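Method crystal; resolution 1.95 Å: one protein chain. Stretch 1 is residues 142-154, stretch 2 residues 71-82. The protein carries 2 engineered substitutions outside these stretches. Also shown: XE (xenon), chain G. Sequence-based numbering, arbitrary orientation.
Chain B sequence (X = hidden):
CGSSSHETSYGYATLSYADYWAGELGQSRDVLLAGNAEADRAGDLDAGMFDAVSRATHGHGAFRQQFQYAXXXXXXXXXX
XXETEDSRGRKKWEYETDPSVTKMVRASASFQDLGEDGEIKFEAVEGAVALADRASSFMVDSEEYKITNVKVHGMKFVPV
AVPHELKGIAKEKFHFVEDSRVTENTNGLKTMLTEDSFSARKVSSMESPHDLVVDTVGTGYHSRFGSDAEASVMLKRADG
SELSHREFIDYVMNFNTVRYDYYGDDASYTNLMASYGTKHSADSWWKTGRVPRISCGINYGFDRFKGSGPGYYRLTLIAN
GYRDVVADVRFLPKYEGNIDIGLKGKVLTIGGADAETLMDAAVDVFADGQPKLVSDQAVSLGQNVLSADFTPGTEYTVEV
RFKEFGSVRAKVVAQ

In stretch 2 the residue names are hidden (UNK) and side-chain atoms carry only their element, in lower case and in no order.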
# COMPACT_ATOMS: atom_id res chain seq x y z
N SER B 142 -28.69 -6.39 20.39
CA SER B 142 -28.67 -7.62 19.63
C SER B 142 -29.09 -7.49 18.16
O SER B 142 -29.25 -8.50 17.46
CB SER B 142 -29.57 -8.65 20.33
OG SER B 142 -29.41 -8.56 21.74
N GLU B 143 -29.30 -6.27 17.69
CA GLU B 143 -29.63 -6.07 16.27
C GLU B 143 -28.43 -5.38 15.62
O GLU B 143 -27.74 -4.58 16.25
CB GLU B 143 -30.87 -5.20 16.10
CG GLU B 143 -32.18 -5.93 16.29
CD GLU B 143 -33.32 -5.22 15.58
OE1 GLU B 143 -33.41 -5.32 14.33
OE2 GLU B 143 -34.12 -4.54 16.28
N GLU B 144 -28.20 -5.68 14.35
CA GLU B 144 -27.06 -5.14 13.62
C GLU B 144 -27.45 -4.05 12.62
O GLU B 144 -28.49 -4.13 11.96
CB GLU B 144 -26.33 -6.28 12.89
CG GLU B 144 -25.02 -5.90 12.21
CD GLU B 144 -24.39 -7.06 11.46
OE1 GLU B 144 -25.05 -8.11 11.33
OE2 GLU B 144 -23.24 -6.93 10.99
N TYR B 145 -26.60 -3.04 12.51
CA TYR B 145 -26.83 -1.92 11.61
C TYR B 145 -25.58 -1.66 10.79
O TYR B 145 -24.50 -1.64 11.34
CB TYR B 145 -27.17 -0.67 12.42
CG TYR B 145 -28.48 -0.77 13.17
CD1 TYR B 145 -29.68 -0.38 12.57
CD2 TYR B 145 -28.52 -1.27 14.47
CE1 TYR B 145 -30.88 -0.50 13.24
CE2 TYR B 145 -29.73 -1.39 15.15
CZ TYR B 145 -30.90 -1.00 14.53
OH TYR B 145 -32.09 -1.12 15.20
N LYS B 146 -25.74 -1.46 9.49
CA LYS B 146 -24.62 -1.17 8.60
C LYS B 146 -24.30 0.33 8.68
O LYS B 146 -25.15 1.17 8.39
CB LYS B 146 -24.99 -1.53 7.17
CG LYS B 146 -23.94 -1.17 6.11
CD LYS B 146 -24.44 -1.57 4.73
CE LYS B 146 -23.98 -0.63 3.62
NZ LYS B 146 -22.82 -1.16 2.86
N ILE B 147 -23.07 0.65 9.06
CA ILE B 147 -22.63 2.04 9.17
C ILE B 147 -22.83 2.81 7.87
O ILE B 147 -22.45 2.34 6.80
CB ILE B 147 -21.14 2.10 9.59
CG1 ILE B 147 -21.02 1.57 11.02
CG2 ILE B 147 -20.60 3.56 9.47
CD1 ILE B 147 -19.59 1.33 11.50
N THR B 148 -23.45 3.98 7.95
CA THR B 148 -23.63 4.79 6.74
C THR B 148 -23.08 6.22 6.89
O THR B 148 -22.77 6.88 5.89
CB THR B 148 -25.11 4.91 6.35
OG1 THR B 148 -25.85 5.47 7.45
CG2 THR B 148 -25.68 3.54 5.97
N ASN B 149 -22.96 6.69 8.12
CA ASN B 149 -22.46 8.04 8.38
C ASN B 149 -21.66 8.07 9.66
O ASN B 149 -21.87 7.25 10.56
CB ASN B 149 -23.61 9.05 8.53
CG ASN B 149 -24.45 9.16 7.29
OD1 ASN B 149 -24.20 9.99 6.42
ND2 ASN B 149 -25.47 8.31 7.21
N VAL B 150 -20.73 9.02 9.74
CA VAL B 150 -19.91 9.18 10.92
C VAL B 150 -19.84 10.67 11.22
O VAL B 150 -19.81 11.50 10.30
CB VAL B 150 -18.49 8.63 10.71
CG1 VAL B 150 -17.67 8.81 11.98
CG2 VAL B 150 -18.57 7.13 10.35
N LYS B 151 -19.82 11.01 12.49
CA LYS B 151 -19.76 12.40 12.90
C LYS B 151 -18.70 12.46 13.98
O LYS B 151 -18.78 11.74 14.97
CB LYS B 151 -21.13 12.84 13.45
CG LYS B 151 -21.22 14.29 13.89
CD LYS B 151 -22.64 14.65 14.29
CE LYS B 151 -22.67 15.90 15.16
NZ LYS B 151 -24.05 16.26 15.64
N VAL B 152 -17.68 13.29 13.76
CA VAL B 152 -16.59 13.44 14.71
C VAL B 152 -16.64 14.86 15.30
O VAL B 152 -16.59 15.84 14.56
CB VAL B 152 -15.25 13.20 14.01
CG1 VAL B 152 -14.12 13.12 15.06
CG2 VAL B 152 -15.33 11.89 13.19
N HIS B 153 -16.71 14.97 16.63
CA HIS B 153 -16.85 16.26 17.30
C HIS B 153 -15.58 16.92 17.79
O HIS B 153 -15.53 18.15 17.96
CB HIS B 153 -17.75 16.13 18.53
CG HIS B 153 -19.14 15.69 18.23
ND1 HIS B 153 -20.28 16.40 18.05
CD2 HIS B 153 -19.49 14.37 18.08
CE1 HIS B 153 -21.29 15.50 17.81
NE2 HIS B 153 -20.78 14.27 17.83
N GLY B 154 -14.57 16.10 18.05
CA GLY B 154 -13.32 16.60 18.58
C GLY B 154 -12.46 15.51 19.19
O GLY B 154 -12.59 14.33 18.85
N UNK B 71 -16.65 10.22 18.64
CA UNK B 71 -17.31 9.82 17.39
C UNK B 71 -18.71 9.26 17.54
O UNK B 71 -19.00 8.55 18.51
c UNK B 71 -17.17 8.22 15.41
c UNK B 71 -16.47 8.70 16.71
c UNK B 71 -15.06 9.20 16.46
N UNK B 72 -19.57 9.56 16.57
CA UNK B 72 -20.91 8.98 16.54
C UNK B 72 -21.06 8.37 15.16
O UNK B 72 -20.57 8.92 14.16
o UNK B 72 -24.15 11.47 19.00
c UNK B 72 -23.22 11.66 18.19
o UNK B 72 -23.18 12.65 17.44
c UNK B 72 -22.12 10.62 18.11
c UNK B 72 -22.02 10.02 16.72
N UNK B 73 -21.73 7.22 15.08
CA UNK B 73 -21.96 6.59 13.80
C UNK B 73 -23.45 6.34 13.66
O UNK B 73 -24.16 6.13 14.65
c UNK B 73 -19.69 5.53 13.60
c UNK B 73 -21.48 4.34 14.83
c UNK B 73 -21.19 5.25 13.66
N UNK B 74 -23.92 6.41 12.42
CA UNK B 74 -25.31 6.17 12.07
C UNK B 74 -25.31 4.94 11.17
O UNK B 74 -24.46 4.83 10.27
c UNK B 74 -28.23 7.40 11.98
c UNK B 74 -27.61 8.24 9.70
c UNK B 74 -27.30 7.20 10.79
c UNK B 74 -25.86 7.35 11.27
N UNK B 75 -26.25 4.03 11.40
CA UNK B 75 -26.33 2.84 10.57
C UNK B 75 -27.75 2.44 10.20
O UNK B 75 -28.70 2.88 10.86
N UNK B 76 -27.88 1.62 9.16
CA UNK B 76 -29.19 1.16 8.71
C UNK B 76 -29.37 -0.30 9.09
O UNK B 76 -28.43 -1.11 8.99
o UNK B 76 -29.54 3.81 4.67
o UNK B 76 -28.93 1.71 4.47
c UNK B 76 -29.04 2.65 6.66
c UNK B 76 -29.33 1.28 7.19
c UNK B 76 -29.19 2.72 5.16
N UNK B 77 -30.58 -0.65 9.51
CA UNK B 77 -30.86 -2.03 9.91
C UNK B 77 -30.49 -3.03 8.84
O UNK B 77 -30.84 -2.89 7.66
c UNK B 77 -34.13 -3.87 10.86
c UNK B 77 -34.45 -5.30 11.26
c UNK B 77 -32.63 -3.61 10.81
n UNK B 77 -35.92 -5.55 11.09
c UNK B 77 -32.34 -2.21 10.27
N UNK B 78 -29.75 -4.05 9.25
CA UNK B 78 -29.33 -5.12 8.34
C UNK B 78 -30.46 -6.16 8.19
O UNK B 78 -30.98 -6.64 9.19
c UNK B 78 -28.09 -5.85 8.88
c UNK B 78 -27.84 -7.11 8.08
c UNK B 78 -26.86 -4.91 8.81
N UNK B 79 -30.80 -6.48 6.94
CA UNK B 79 -31.83 -7.45 6.59
C UNK B 79 -31.16 -8.76 6.18
O UNK B 79 -31.73 -9.85 6.35
c UNK B 79 -33.53 -5.70 5.80
c UNK B 79 -34.53 -6.06 6.91
c UNK B 79 -32.69 -6.93 5.44
c UNK B 79 -34.25 -5.22 4.56
N UNK B 80 -29.96 -8.68 5.61
CA UNK B 80 -29.24 -9.90 5.25
C UNK B 80 -27.80 -9.58 4.98
O UNK B 80 -27.45 -8.44 4.67
c UNK B 80 -29.85 -10.57 4.00
o UNK B 80 -29.46 -9.90 2.82
N UNK B 81 -26.94 -10.57 5.13
CA UNK B 81 -25.54 -10.35 4.83
C UNK B 81 -24.87 -11.65 4.44
O UNK B 81 -25.34 -12.74 4.81
c UNK B 81 -24.66 -10.39 7.27
n UNK B 81 -22.33 -9.38 10.15
c UNK B 81 -24.83 -9.65 5.98
c UNK B 81 -23.68 -9.58 8.10
c UNK B 81 -23.29 -10.25 9.40
N UNK B 82 -23.80 -11.52 3.66
CA UNK B 82 -23.06 -12.65 3.13
C UNK B 82 -21.56 -12.36 3.27
O UNK B 82 -21.11 -11.22 3.06
o UNK B 82 -25.37 -11.70 -0.58
c UNK B 82 -23.43 -11.51 0.87
c UNK B 82 -23.46 -12.84 1.66
n UNK B 82 -23.37 -11.36 -1.57
c UNK B 82 -24.14 -11.54 -0.50
XE XE G . -23.65 10.23 12.60
O HOH W 1 -28.37 5.98 6.36
O HOH W 2 -30.47 -6.38 11.60

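Position 71 carries three carbons, one bearing the other two, and packs against Val150 and Val152 on the buried face of the sheet. This is Val71; its CG1 lies 3.5 Å from Val150 CG1, and a compact beta-branched residue suits both strand and core.

Position 72 has three carbons, the third bearing two oxygens, one of them 2.9 Å from His153 NE2. The carboxylate identifies Glu72, whose OE1 accepts a hydrogen bond from that ring nitrogen, at the ring's edge. Its backbone N and O pair with Lys151 O and N, both at 2.8 Å.

Position 73 repeats the pattern of one carbon carrying two, on the face of Val150. It is Val73, with CG1 3.8 Å from Val150 CG2; the small branched side chain fills space beside that valine on the buried face.

At position 74 four carbons fork at the second, and one fork tip is 3.3 Å from Asn149 ND2. This is Leu74, itself partly exposed on the face it shares with Asn149; its CD2 also lies 4.0 Å from Thr148 OG1, so the forked end covers these two neighbours. Its backbone O accepts from Thr148 N (2.7 Å) and Asn149 N (3.2 Å), so one carbonyl serves two amides at a beta bulge.

Position 75 has no side-chain atoms, and its CA is 3.0 Å from Lys146 O. It is Gly75: an ideal CB would also lie 3.0 Å from Lys146 O, a clash, and 3.0 Å from Tyr145 CB, so the close approach to Ile147 has no room for one.

Position 76 shows three carbons ending in two oxygens, with the middle carbon 3.5 Å from Thr148 CG2. This is Glu76; its OE2 and Thr148 OG1 share a water, at 3.0 and 2.8 Å, and the buried carboxylate is satisfied elsewhere in the structure too.

Position 77 is four carbons in a row ending in nitrogen, its first carbon 3.7 Å from Tyr145 CE1. Lys77 sets CB beside the tyrosine ring; the extended chain then runs out to Glu143, where CE lies 3.2 Å from Glu143 OE1 and NZ is 4.1 Å from that oxygen, beyond a salt bridge.

Position 78, one carbon carrying two, points toward stretch 1 and lies beside Glu144 and Lys146. Val78 brings CG2 to 4.0 Å from Glu144 CG, an apolar cover for the carbon chains of both, while its N donates to Glu144 O at 3.0 Å.

Position 79, four carbons forked at the second, points away at the chain's corner: Leu79. Position 80, one carbon and one oxygen, is Ser80, out of reach.

At position 81 four carbons in a row end in a nitrogen 2.7 Å from Glu144 OE2. This is Lys81, and its length lets NZ reach that carboxylate in a salt bridge. Position 82, three carbons ending in oxygen and nitrogen, is Gln82, also out of reach.

The contact is an antiparallel backbone ladder, interrupted by the bulge, with valines packed on one face and polar side chains tying its ends.

Stretch 2 71-82: VEVLGEKVLSKQ
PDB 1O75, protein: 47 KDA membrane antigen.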